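Local atomic coordinates of type IV pilus biogenesis protein PilB (Streptococcus sanguinis, PDB entry 7B7P), a protein that serves as a bimodular minor pilin of type IV pili with a direct role in adhesion, carrying a metal-binding von Willebrand factor A-like module. Residues A[10-15]-A[120-125]; A[295-300]-A[328-333]; A[302-305]-A[311-314]. All blocks are in the same frame, centred on the assembly; numbering follows the deposited sequence.

Interaction 1 (A[10-15]-A[120-125]); sequences ASIQAE and NKLGID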
ATOM      1  N   ALA A  10       1.740 -50.171  -1.087  1.00116.21           N
ATOM      2  CA  ALA A  10       2.467 -49.885   0.145  1.00110.29           C
ATOM      3  C   ALA A  10       3.659 -48.959  -0.058  1.00110.59           C
ATOM      4  O   ALA A  10       3.854 -48.022   0.725  1.00112.08           O
ATOM      5  CB  ALA A  10       2.934 -51.190   0.795  1.00111.18           C
ATOM      6  N   SER A  11       4.455 -49.198  -1.101  1.00111.64           N
ATOM      7  CA  SER A  11       5.646 -48.392  -1.343  1.00110.63           C
ATOM      8  C   SER A  11       5.424 -47.250  -2.330  1.00105.25           C
ATOM      9  O   SER A  11       6.311 -46.404  -2.471  1.00102.16           O
ATOM     10  CB  SER A  11       6.809 -49.275  -1.821  1.00110.69           C
ATOM     11  OG  SER A  11       7.614 -49.685  -0.722  1.00115.74           O
ATOM     12  N   ILE A  12       4.276 -47.206  -3.010  1.00103.45           N
ATOM     13  CA  ILE A  12       3.856 -45.977  -3.679  1.00105.63           C
ATOM     14  C   ILE A  12       3.485 -44.914  -2.647  1.00102.59           C
ATOM     15  O   ILE A  12       3.871 -43.742  -2.764  1.00 96.17           O
ATOM     16  CB  ILE A  12       2.684 -46.256  -4.634  1.00103.39           C
ATOM     17  CG1 ILE A  12       3.092 -47.261  -5.709  1.00110.60           C
ATOM     18  CG2 ILE A  12       2.201 -44.960  -5.261  1.00104.78           C
ATOM     19  CD1 ILE A  12       2.194 -47.260  -6.911  1.00113.32           C
ATOM     20  N   GLN A  13       2.711 -45.305  -1.631  1.00101.88           N
ATOM     21  CA  GLN A  13       2.348 -44.369  -0.575  1.00 99.46           C
ATOM     22  C   GLN A  13       3.583 -43.891   0.169  1.00 97.09           C
ATOM     23  O   GLN A  13       3.695 -42.705   0.498  1.00 98.65           O
ATOM     24  CB  GLN A  13       1.355 -45.015   0.386  1.00 98.53           C
ATOM     25  CG  GLN A  13      -0.058 -45.084  -0.154  1.00101.35           C
ATOM     26  CD  GLN A  13      -0.886 -43.872   0.230  1.00100.86           C
ATOM     27  OE1 GLN A  13      -0.355 -42.769   0.383  1.00 96.09           O
ATOM     28  NE2 GLN A  13      -2.198 -44.069   0.387  1.00 99.94           N
ATOM     29  N   ALA A  14       4.524 -44.799   0.438  1.00 97.59           N
ATOM     30  CA  ALA A  14       5.784 -44.402   1.054  1.00 93.54           C
ATOM     31  C   ALA A  14       6.584 -43.476   0.149  1.00 92.09           C
ATOM     32  O   ALA A  14       7.289 -42.585   0.638  1.00 92.29           O
ATOM     33  CB  ALA A  14       6.614 -45.633   1.406  1.00 93.41           C
ATOM     34  N   GLU A  15       6.492 -43.663  -1.167  1.00 93.53           N
ATOM     35  CA  GLU A  15       7.231 -42.789  -2.070  1.00 97.71           C
ATOM     36  C   GLU A  15       6.614 -41.400  -2.114  1.00 94.14           C
ATOM     37  O   GLU A  15       7.337 -40.396  -2.109  1.00 92.22           O
ATOM     38  CB  GLU A  15       7.299 -43.386  -3.476  1.00 98.77           C
ATOM     39  CG  GLU A  15       7.832 -42.418  -4.534  1.00100.60           C
ATOM     40  CD  GLU A  15       9.294 -42.020  -4.324  1.00105.89           C
ATOM     41  OE1 GLU A  15       9.947 -42.547  -3.395  1.00105.24           O
ATOM     42  OE2 GLU A  15       9.794 -41.178  -5.107  1.00107.34           O
ATOM     43  N   ASN A 120      -8.473 -46.056  -7.229  1.00117.91           N
ATOM     44  CA  ASN A 120      -7.952 -46.028  -5.868  1.00116.49           C
ATOM     45  C   ASN A 120      -7.103 -44.774  -5.674  1.00116.25           C
ATOM     46  O   ASN A 120      -6.009 -44.665  -6.239  1.00114.29           O
ATOM     47  CB  ASN A 120      -7.130 -47.288  -5.623  1.00118.75           C
ATOM     48  CG  ASN A 120      -7.225 -47.778  -4.204  1.00118.90           C
ATOM     49  OD1 ASN A 120      -8.252 -47.622  -3.543  1.00122.90           O
ATOM     50  ND2 ASN A 120      -6.155 -48.392  -3.727  1.00118.62           N
ATOM     51  N   LYS A 121      -7.601 -43.824  -4.880  1.00113.45           N
ATOM     52  CA  LYS A 121      -6.814 -42.635  -4.576  1.00110.95           C
ATOM     53  C   LYS A 121      -5.646 -43.004  -3.665  1.00108.45           C
ATOM     54  O   LYS A 121      -5.795 -43.777  -2.716  1.00108.13           O
ATOM     55  CB  LYS A 121      -7.691 -41.543  -3.937  1.00112.98           C
ATOM     56  CG  LYS A 121      -8.085 -41.751  -2.456  1.00118.16           C
ATOM     57  CD  LYS A 121      -7.269 -40.848  -1.508  1.00110.70           C
ATOM     58  CE  LYS A 121      -7.129 -41.455  -0.108  1.00107.85           C
ATOM     59  NZ  LYS A 121      -5.965 -40.880   0.625  1.00100.23           N
ATOM     60  N   LEU A 122      -4.468 -42.477  -3.986  1.00104.48           N
ATOM     61  CA  LEU A 122      -3.266 -42.715  -3.206  1.00103.62           C
ATOM     62  C   LEU A 122      -2.671 -41.384  -2.779  1.00101.38           C
ATOM     63  O   LEU A 122      -2.873 -40.361  -3.434  1.00104.01           O
ATOM     64  CB  LEU A 122      -2.221 -43.507  -4.000  1.00103.51           C
ATOM     65  CG  LEU A 122      -2.482 -44.998  -4.178  1.00107.28           C
ATOM     66  CD1 LEU A 122      -1.335 -45.635  -4.931  1.00108.66           C
ATOM     67  CD2 LEU A 122      -2.687 -45.663  -2.832  1.00104.90           C
ATOM     68  N   GLY A 123      -1.932 -41.406  -1.676  1.00 99.95           N
ATOM     69  CA  GLY A 123      -1.230 -40.221  -1.230  1.00 96.58           C
ATOM     70  C   GLY A 123      -1.748 -39.621   0.060  1.00 93.45           C
ATOM     71  O   GLY A 123      -2.263 -40.327   0.931  1.00 90.70           O
ATOM     72  N   ILE A 124      -1.605 -38.308   0.189  1.00 90.64           N
ATOM     73  CA  ILE A 124      -1.982 -37.578   1.386  1.00 84.00           C
ATOM     74  C   ILE A 124      -2.981 -36.509   0.980  1.00 88.92           C
ATOM     75  O   ILE A 124      -2.635 -35.573   0.243  1.00 85.35           O
ATOM     76  CB  ILE A 124      -0.766 -36.959   2.081  1.00 86.48           C
ATOM     77  CG1 ILE A 124       0.334 -38.014   2.228  1.00 88.31           C
ATOM     78  CG2 ILE A 124      -1.168 -36.383   3.444  1.00 78.90           C
ATOM     79  CD1 ILE A 124       1.602 -37.689   1.500  1.00 84.86           C
ATOM     80  N   ASP A 125      -4.217 -36.646   1.469  1.00 91.56           N
ATOM     81  CA  ASP A 125      -5.259 -35.665   1.178  1.00 92.86           C
ATOM     82  C   ASP A 125      -4.873 -34.290   1.698  1.00 87.61           C
ATOM     83  O   ASP A 125      -5.086 -33.275   1.023  1.00 92.51           O
ATOM     84  CB  ASP A 125      -6.594 -36.113   1.791  1.00 95.13           C
ATOM     85  CG  ASP A 125      -7.486 -36.834   0.788  1.00103.64           C
ATOM     86  OD1 ASP A 125      -7.440 -36.468  -0.413  1.00103.55           O
ATOM     87  OD2 ASP A 125      -8.227 -37.764   1.194  1.00 98.22           O
TER

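Interaction 2 (A[295-300]-A[328-333]); sequences RALYAG and EYSRLG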
ATOM      1  N   ARG A 295      -8.797  31.476 -15.783  1.00 68.30           N
ATOM      2  CA  ARG A 295      -9.910  31.484 -16.733  1.00 67.66           C
ATOM      3  C   ARG A 295     -11.261  31.717 -16.065  1.00 69.79           C
ATOM      4  O   ARG A 295     -12.217  32.133 -16.739  1.00 66.49           O
ATOM      5  CB  ARG A 295      -9.994  30.150 -17.498  1.00 69.18           C
ATOM      6  CG  ARG A 295      -9.029  29.937 -18.675  1.00 71.76           C
ATOM      7  CD  ARG A 295      -8.993  28.442 -19.009  1.00 71.85           C
ATOM      8  NE  ARG A 295      -7.811  28.014 -19.747  1.00 70.77           N
ATOM      9  CZ  ARG A 295      -7.646  28.160 -21.062  1.00 80.35           C
ATOM     10  NH1 ARG A 295      -8.586  28.734 -21.818  1.00 74.16           N
ATOM     11  NH2 ARG A 295      -6.526  27.729 -21.632  1.00 83.60           N
ATOM     12  N   ALA A 296     -11.384  31.407 -14.774  1.00 70.90           N
ATOM     13  CA  ALA A 296     -12.673  31.501 -14.098  1.00 65.53           C
ATOM     14  C   ALA A 296     -12.961  32.902 -13.579  1.00 63.83           C
ATOM     15  O   ALA A 296     -14.088  33.146 -13.129  1.00 62.88           O
ATOM     16  CB  ALA A 296     -12.748  30.496 -12.939  1.00 66.18           C
ATOM     17  N   LEU A 297     -11.983  33.816 -13.669  1.00 57.08           N
ATOM     18  CA  LEU A 297     -12.116  35.215 -13.247  1.00 65.74           C
ATOM     19  C   LEU A 297     -12.746  36.053 -14.364  1.00 69.67           C
ATOM     20  O   LEU A 297     -12.084  36.809 -15.076  1.00 74.52           O
ATOM     21  CB  LEU A 297     -10.759  35.783 -12.853  1.00 65.96           C
ATOM     22  CG  LEU A 297      -9.994  35.051 -11.754  1.00 73.34           C
ATOM     23  CD1 LEU A 297      -8.857  35.906 -11.212  1.00 63.11           C
ATOM     24  CD2 LEU A 297     -10.961  34.652 -10.657  1.00 67.30           C
ATOM     25  N   TYR A 298     -14.057  35.916 -14.513  1.00 69.32           N
ATOM     26  CA  TYR A 298     -14.821  36.683 -15.481  1.00 72.25           C
ATOM     27  C   TYR A 298     -16.111  37.147 -14.825  1.00 76.65           C
ATOM     28  O   TYR A 298     -16.564  36.568 -13.834  1.00 73.48           O
ATOM     29  CB  TYR A 298     -15.132  35.862 -16.761  1.00 70.30           C
ATOM     30  CG  TYR A 298     -15.995  34.614 -16.571  1.00 68.40           C
ATOM     31  CD1 TYR A 298     -17.390  34.689 -16.589  1.00 65.08           C
ATOM     32  CD2 TYR A 298     -15.413  33.358 -16.390  1.00 64.48           C
ATOM     33  CE1 TYR A 298     -18.184  33.555 -16.410  1.00 63.61           C
ATOM     34  CE2 TYR A 298     -16.199  32.202 -16.229  1.00 59.06           C
ATOM     35  CZ  TYR A 298     -17.583  32.305 -16.228  1.00 69.15           C
ATOM     36  OH  TYR A 298     -18.365  31.162 -16.054  1.00 68.85           O
ATOM     37  N   ALA A 299     -16.675  38.227 -15.379  1.00 78.76           N
ATOM     38  CA  ALA A 299     -18.086  38.587 -15.242  1.00 78.87           C
ATOM     39  C   ALA A 299     -18.658  38.426 -13.846  1.00 84.11           C
ATOM     40  O   ALA A 299     -18.110  38.947 -12.870  1.00 92.41           O
ATOM     41  CB  ALA A 299     -18.943  37.751 -16.190  1.00 79.11           C
ATOM     42  N   GLY A 300     -19.784  37.725 -13.747  1.00 81.52           N
ATOM     43  CA  GLY A 300     -20.366  37.445 -12.450  1.00 78.75           C
ATOM     44  C   GLY A 300     -20.134  36.007 -12.040  1.00 74.16           C
ATOM     45  O   GLY A 300     -21.056  35.312 -11.599  1.00 74.31           O
ATOM     46  N   GLU A 328      -3.215  32.612  -5.208  1.00 64.72           N
ATOM     47  CA  GLU A 328      -3.632  34.005  -5.164  1.00 67.05           C
ATOM     48  C   GLU A 328      -4.978  34.045  -4.475  1.00 65.65           C
ATOM     49  O   GLU A 328      -5.828  33.193  -4.746  1.00 66.43           O
ATOM     50  CB  GLU A 328      -3.793  34.649  -6.557  1.00 70.56           C
ATOM     51  CG  GLU A 328      -2.582  34.608  -7.483  1.00 74.47           C
ATOM     52  CD  GLU A 328      -2.971  35.027  -8.906  1.00 79.25           C
ATOM     53  OE1 GLU A 328      -3.728  36.011  -9.027  1.00 83.42           O
ATOM     54  OE2 GLU A 328      -2.569  34.358  -9.886  1.00 81.34           O
ATOM     55  N   TYR A 329      -5.187  35.052  -3.624  1.00 63.87           N
ATOM     56  CA  TYR A 329      -6.461  35.146  -2.918  1.00 63.78           C
ATOM     57  C   TYR A 329      -7.638  35.275  -3.891  1.00 68.25           C
ATOM     58  O   TYR A 329      -8.738  34.773  -3.617  1.00 64.77           O
ATOM     59  CB  TYR A 329      -6.443  36.314  -1.918  1.00 60.54           C
ATOM     60  CG  TYR A 329      -7.802  36.503  -1.281  1.00 67.32           C
ATOM     61  CD1 TYR A 329      -8.228  35.667  -0.249  1.00 67.91           C
ATOM     62  CD2 TYR A 329      -8.694  37.469  -1.759  1.00 60.23           C
ATOM     63  CE1 TYR A 329      -9.494  35.805   0.311  1.00 62.75           C
ATOM     64  CE2 TYR A 329      -9.953  37.613  -1.207  1.00 67.24           C
ATOM     65  CZ  TYR A 329     -10.346  36.777  -0.168  1.00 72.22           C
ATOM     66  OH  TYR A 329     -11.599  36.911   0.392  1.00 78.46           O
ATOM     67  N   SER A 330      -7.432  35.926  -5.039  1.00 65.01           N
ATOM     68  CA  SER A 330      -8.541  36.074  -5.974  1.00 67.77           C
ATOM     69  C   SER A 330      -8.968  34.745  -6.592  1.00 64.96           C
ATOM     70  O   SER A 330     -10.068  34.651  -7.143  1.00 64.72           O
ATOM     71  CB  SER A 330      -8.175  37.062  -7.082  1.00 67.10           C
ATOM     72  OG  SER A 330      -6.899  36.755  -7.597  1.00 70.84           O
ATOM     73  N   ARG A 331      -8.137  33.711  -6.532  1.00 68.07           N
ATOM     74  CA  ARG A 331      -8.533  32.447  -7.137  1.00 66.84           C
ATOM     75  C   ARG A 331      -9.121  31.453  -6.131  1.00 64.75           C
ATOM     76  O   ARG A 331      -9.402  30.304  -6.499  1.00 64.43           O
ATOM     77  CB  ARG A 331      -7.346  31.864  -7.887  1.00 60.60           C
ATOM     78  CG  ARG A 331      -6.993  32.742  -9.086  1.00 62.39           C
ATOM     79  CD  ARG A 331      -6.067  32.073 -10.070  1.00 54.16           C
ATOM     80  NE  ARG A 331      -4.744  31.890  -9.505  1.00 59.56           N
ATOM     81  CZ  ARG A 331      -4.308  30.743  -8.968  1.00 67.91           C
ATOM     82  NH1 ARG A 331      -5.088  29.658  -8.925  1.00 60.82           N
ATOM     83  NH2 ARG A 331      -3.074  30.656  -8.506  1.00 58.90           N
ATOM     84  N   LEU A 332      -9.395  31.896  -4.901  1.00 61.03           N
ATOM     85  CA  LEU A 332      -9.709  31.014  -3.787  1.00 59.87           C
ATOM     86  C   LEU A 332     -11.214  30.937  -3.605  1.00 56.98           C
ATOM     87  O   LEU A 332     -11.870  31.950  -3.363  1.00 62.95           O
ATOM     88  CB  LEU A 332      -9.046  31.502  -2.493  1.00 57.96           C
ATOM     89  CG  LEU A 332      -9.306  30.652  -1.239  1.00 60.93           C
ATOM     90  CD1 LEU A 332      -8.582  29.314  -1.331  1.00 60.35           C
ATOM     91  CD2 LEU A 332      -8.902  31.374   0.058  1.00 63.33           C
ATOM     92  N   GLY A 333     -11.763  29.733  -3.724  1.00 54.65           N
ATOM     93  CA  GLY A 333     -13.098  29.467  -3.214  1.00 59.81           C
ATOM     94  C   GLY A 333     -12.963  28.938  -1.796  1.00 61.18           C
ATOM     95  O   GLY A 333     -12.062  28.159  -1.501  1.00 60.13           O
TER

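Interaction 3 (A[302-305]-A[311-314]); sequences RVDL and RVTF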
ATOM      1  N   ARG A 302     -17.483  35.024  -9.853  1.00 67.53           N
ATOM      2  CA  ARG A 302     -17.067  35.069  -8.458  1.00 73.55           C
ATOM      3  C   ARG A 302     -18.083  35.876  -7.664  1.00 76.50           C
ATOM      4  O   ARG A 302     -18.284  37.065  -7.931  1.00 81.37           O
ATOM      5  CB  ARG A 302     -15.672  35.685  -8.340  1.00 69.17           C
ATOM      6  CG  ARG A 302     -15.117  35.852  -6.940  1.00 68.72           C
ATOM      7  CD  ARG A 302     -13.770  36.519  -7.059  1.00 67.62           C
ATOM      8  NE  ARG A 302     -13.023  36.561  -5.802  1.00 71.03           N
ATOM      9  CZ  ARG A 302     -13.217  37.468  -4.847  1.00 73.14           C
ATOM     10  NH1 ARG A 302     -14.131  38.422  -4.999  1.00 76.80           N
ATOM     11  NH2 ARG A 302     -12.487  37.442  -3.751  1.00 64.04           N
ATOM     12  N   VAL A 303     -18.741  35.231  -6.711  1.00 76.34           N
ATOM     13  CA  VAL A 303     -19.647  35.913  -5.797  1.00 74.36           C
ATOM     14  C   VAL A 303     -18.995  35.957  -4.423  1.00 76.30           C
ATOM     15  O   VAL A 303     -18.623  34.919  -3.853  1.00 73.49           O
ATOM     16  CB  VAL A 303     -21.033  35.259  -5.768  1.00 77.47           C
ATOM     17  CG1 VAL A 303     -20.909  33.783  -5.651  1.00 81.43           C
ATOM     18  CG2 VAL A 303     -21.844  35.823  -4.624  1.00 81.13           C
ATOM     19  N   ASP A 304     -18.842  37.175  -3.913  1.00 76.70           N
ATOM     20  CA  ASP A 304     -18.042  37.478  -2.727  1.00 77.32           C
ATOM     21  C   ASP A 304     -18.998  37.741  -1.567  1.00 81.77           C
ATOM     22  O   ASP A 304     -19.452  38.867  -1.351  1.00 80.59           O
ATOM     23  CB  ASP A 304     -17.142  38.674  -3.004  1.00 76.76           C
ATOM     24  CG  ASP A 304     -16.188  38.956  -1.889  1.00 80.02           C
ATOM     25  OD1 ASP A 304     -16.480  38.575  -0.745  1.00 85.89           O
ATOM     26  OD2 ASP A 304     -15.131  39.568  -2.153  1.00 92.21           O
ATOM     27  N   LEU A 305     -19.293  36.689  -0.806  1.00 76.78           N
ATOM     28  CA  LEU A 305     -20.083  36.807   0.413  1.00 75.64           C
ATOM     29  C   LEU A 305     -19.202  36.841   1.654  1.00 80.08           C
ATOM     30  O   LEU A 305     -19.626  36.391   2.723  1.00 80.34           O
ATOM     31  CB  LEU A 305     -21.084  35.659   0.508  1.00 76.60           C
ATOM     32  CG  LEU A 305     -22.078  35.564  -0.652  1.00 81.50           C
ATOM     33  CD1 LEU A 305     -23.138  34.483  -0.423  1.00 79.52           C
ATOM     34  CD2 LEU A 305     -22.720  36.916  -0.856  1.00 87.40           C
ATOM     35  N   ARG A 311     -17.774  33.526   3.102  1.00 69.62           N
ATOM     36  CA  ARG A 311     -17.416  32.642   2.000  1.00 72.23           C
ATOM     37  C   ARG A 311     -17.326  33.396   0.677  1.00 76.89           C
ATOM     38  O   ARG A 311     -17.947  34.448   0.487  1.00 74.19           O
ATOM     39  CB  ARG A 311     -18.407  31.487   1.866  1.00 67.02           C
ATOM     40  CG  ARG A 311     -19.823  31.906   1.586  1.00 69.91           C
ATOM     41  CD  ARG A 311     -20.616  30.682   1.206  1.00 67.95           C
ATOM     42  NE  ARG A 311     -21.989  30.981   0.844  1.00 71.01           N
ATOM     43  CZ  ARG A 311     -23.010  30.980   1.695  1.00 78.71           C
ATOM     44  NH1 ARG A 311     -22.816  30.717   2.985  1.00 73.96           N
ATOM     45  NH2 ARG A 311     -24.231  31.256   1.252  1.00 80.01           N
ATOM     46  N   VAL A 312     -16.539  32.828  -0.230  1.00 72.04           N
ATOM     47  CA  VAL A 312     -16.425  33.268  -1.611  1.00 67.67           C
ATOM     48  C   VAL A 312     -16.581  32.050  -2.506  1.00 71.98           C
ATOM     49  O   VAL A 312     -15.879  31.048  -2.334  1.00 68.59           O
ATOM     50  CB  VAL A 312     -15.078  33.960  -1.880  1.00 69.17           C
ATOM     51  CG1 VAL A 312     -14.944  34.299  -3.348  1.00 66.44           C
ATOM     52  CG2 VAL A 312     -14.940  35.207  -1.009  1.00 71.81           C
ATOM     53  N   THR A 313     -17.479  32.130  -3.473  1.00 72.16           N
ATOM     54  CA  THR A 313     -17.742  30.969  -4.294  1.00 67.85           C
ATOM     55  C   THR A 313     -17.726  31.351  -5.771  1.00 73.61           C
ATOM     56  O   THR A 313     -17.858  32.524  -6.147  1.00 73.14           O
ATOM     57  CB  THR A 313     -19.061  30.314  -3.861  1.00 72.21           C
ATOM     58  OG1 THR A 313     -19.455  29.321  -4.820  1.00 80.33           O
ATOM     59  CG2 THR A 313     -20.154  31.372  -3.640  1.00 68.82           C
ATOM     60  N   PHE A 314     -17.503  30.345  -6.610  1.00 70.92           N
ATOM     61  CA  PHE A 314     -17.531  30.520  -8.055  1.00 67.25           C
ATOM     62  C   PHE A 314     -18.713  29.741  -8.608  1.00 69.21           C
ATOM     63  O   PHE A 314     -18.836  28.536  -8.354  1.00 65.62           O
ATOM     64  CB  PHE A 314     -16.218  30.084  -8.694  1.00 63.00           C
ATOM     65  CG  PHE A 314     -15.050  30.978  -8.339  1.00 65.75           C
ATOM     66  CD1 PHE A 314     -14.340  30.791  -7.149  1.00 60.85           C
ATOM     67  CD2 PHE A 314     -14.662  32.002  -9.192  1.00 64.04           C
ATOM     68  CE1 PHE A 314     -13.255  31.626  -6.825  1.00 59.96           C
ATOM     69  CE2 PHE A 314     -13.580  32.829  -8.879  1.00 61.63           C
ATOM     70  CZ  PHE A 314     -12.886  32.646  -7.696  1.00 60.80           C
TER

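Interaction 1 (A[10-15]-A[120-125])
The side-chain amide of Gln-13 comes down on the backbone of Gly-123, its carbon CD lying 3.3 Å from Gly-123 N. The two residues are also where the backbones run closest, with their CA atoms 5.5 Å apart. Gly-123 is a good example of a backbone that calls for glycine: with phi at 112° and psi at -150°, a CB would be jammed against the carbonyl O of Leu-122.

Beside this polar end lies an apolar one. Leu-122 divides its two methyls between neighbouring residues of the helix. CD1 meets CG2 of Ile-12 at 3.6 Å, the two side chains crossing at about a right angle, while CD2 rests against the aliphatic part of Gln-13, 3.8 Å from CG. Ile-12 can offer that methyl because its CG2 stands anti to the backbone N, whereas the Gln-13 chain bends at chi2 (-92°) to carry its amide over to the glycine.

Both Ile-12 and Leu-122 are buried. Leu-86, Met-89 and Tyr-115 pack further on Ile-12, and Leu-122 also touches Glu-9 and Met-16 of the helix. A turn further along, Glu-15 faces another loop, where its OE2 accepts a hydrogen bond from Thr-83 N and a weak one from Lys-84 N. The contact thus lays the start of helix 9-27 against the approach to strand 124-130, an edge strand of a three-stranded antiparallel sheet, consistent with the helix-on-sheet packing of type IV pilins.

Interaction 2 (A[295-300]-A[328-333])
Leu-297 sits at the centre of an inverse gamma turn and faces the short 3-10 segment 329-331, its CA 7.6 Å from that of Arg-331. The turn is closed by a weak bond from Tyr-298 N to Ala-296 O, and it brings the leucine side chain out toward the other segment.

The contact across the segments is made by the two methyls of Leu-297. With CG anti to the carbonyl carbon (chi1 -57°), CD2 is set 3.6 Å from the carbonyl O of Ser-330, while CD1 is more loosely placed between Ser-330 OG and Arg-331 CG, 4.2 Å from each.

The 3-10 segment they meet has polar bonds of its own. Arg-331 N donates to Glu-328 O at 3.0 Å, and the arginine's NE makes a weak but nearly straight bond to Glu-328 OE2 (3.3 Å, 171°) as part of a salt bridge. The carboxylate oxygen lies in the guanidinium plane, at its edge. The other nitrogens have further partners: NH1 meets Val-292 O and Asp-320, and NH2 meets Gly-326 O. A guanidinium tied on so many sides would be expected to limit the movement of the aliphatic CG beside the leucine.

Leu-297 also packs on Phe-314, so the loop between strands 289-291 and 302-305 packs on the 3-10 turn leading into strand 332-335, which lies between strands 289-291 and 311-314.

Interaction 3 (A[302-305]-A[311-314])
A beta hairpin is built here from strands 302-305 and 311-314, which run antiparallel at 167° with their axes 4.8 Å apart. Strand 302-305 is an outermost strand of a four-stranded antiparallel sheet, in which 311-314 pairs next with 332-335. The pair Val-303 and Thr-313 is joined by two hydrogen bonds: Val-303 N donates to Thr-313 O at 2.9 Å, and Thr-313 N returns a bond to Val-303 O at 3.0 Å. Arg-311 N makes a weak bond to Leu-305 O.

The two faces differ in character. On one, Val-303 and Thr-313 lie side by side and press their methyls together, Val-303 CG1 to Thr-313 CG2 at 3.2 Å, tighter than a normal carbon contact. Each of these methyls stands between its own backbone N and carbonyl carbon, which sets the two next to each other. On the same face the extended chain of Arg-311 runs alongside Leu-305, with NH2 3.8 Å from CD1.

The opposite face carries Arg-302, Asp-304, Val-312 and Phe-314. Arg-302 leaves the backbone with CG anti to N (chi1 178°) and stays extended as far as NE. Its CB lies 3.6 Å from Phe-314 CE2, and further out Val-312 CG1 sits over one face of the guanidinium, offset toward the rim. The charged tip turns along its own strand: NH1 bonds OD2 of Asp-304 at 3.2 Å, from above the carboxylate plane, as part of a salt bridge. Asp-304 OD1 bonds Ser-306 OG and also touches Val-312 CG2, at 3.7 Å.

The arginine therefore does two jobs, its hydrocarbon chain packing against apolar neighbours and its charge being offset by an acid two residues on. The carboxylate, held at both oxygens, would probably stay ionised.

Overall arrangement
Along the chain interaction 1 closes before the other two open, and interaction 3 is nested inside the loop that interaction 2 closes. Interaction 1 lies on the opposite side of the chain's centre, about 80 Å between centres from interaction 3 and about 79 Å from interaction 2, in what is probably the pilin-like module. Interactions 2 and 3 are neighbours, their centres about 9 Å apart, and both reach one four-stranded antiparallel sheet, in which strands 332-335 and 311-314 are adjacent. Phe-314 joins them, touching Leu-297, Ser-330 and Leu-332. The distance between the two groups is consistent with the bimodular build of this pilin, and all three lie away from the magnesium-binding residues Ser-173 and Asp-284.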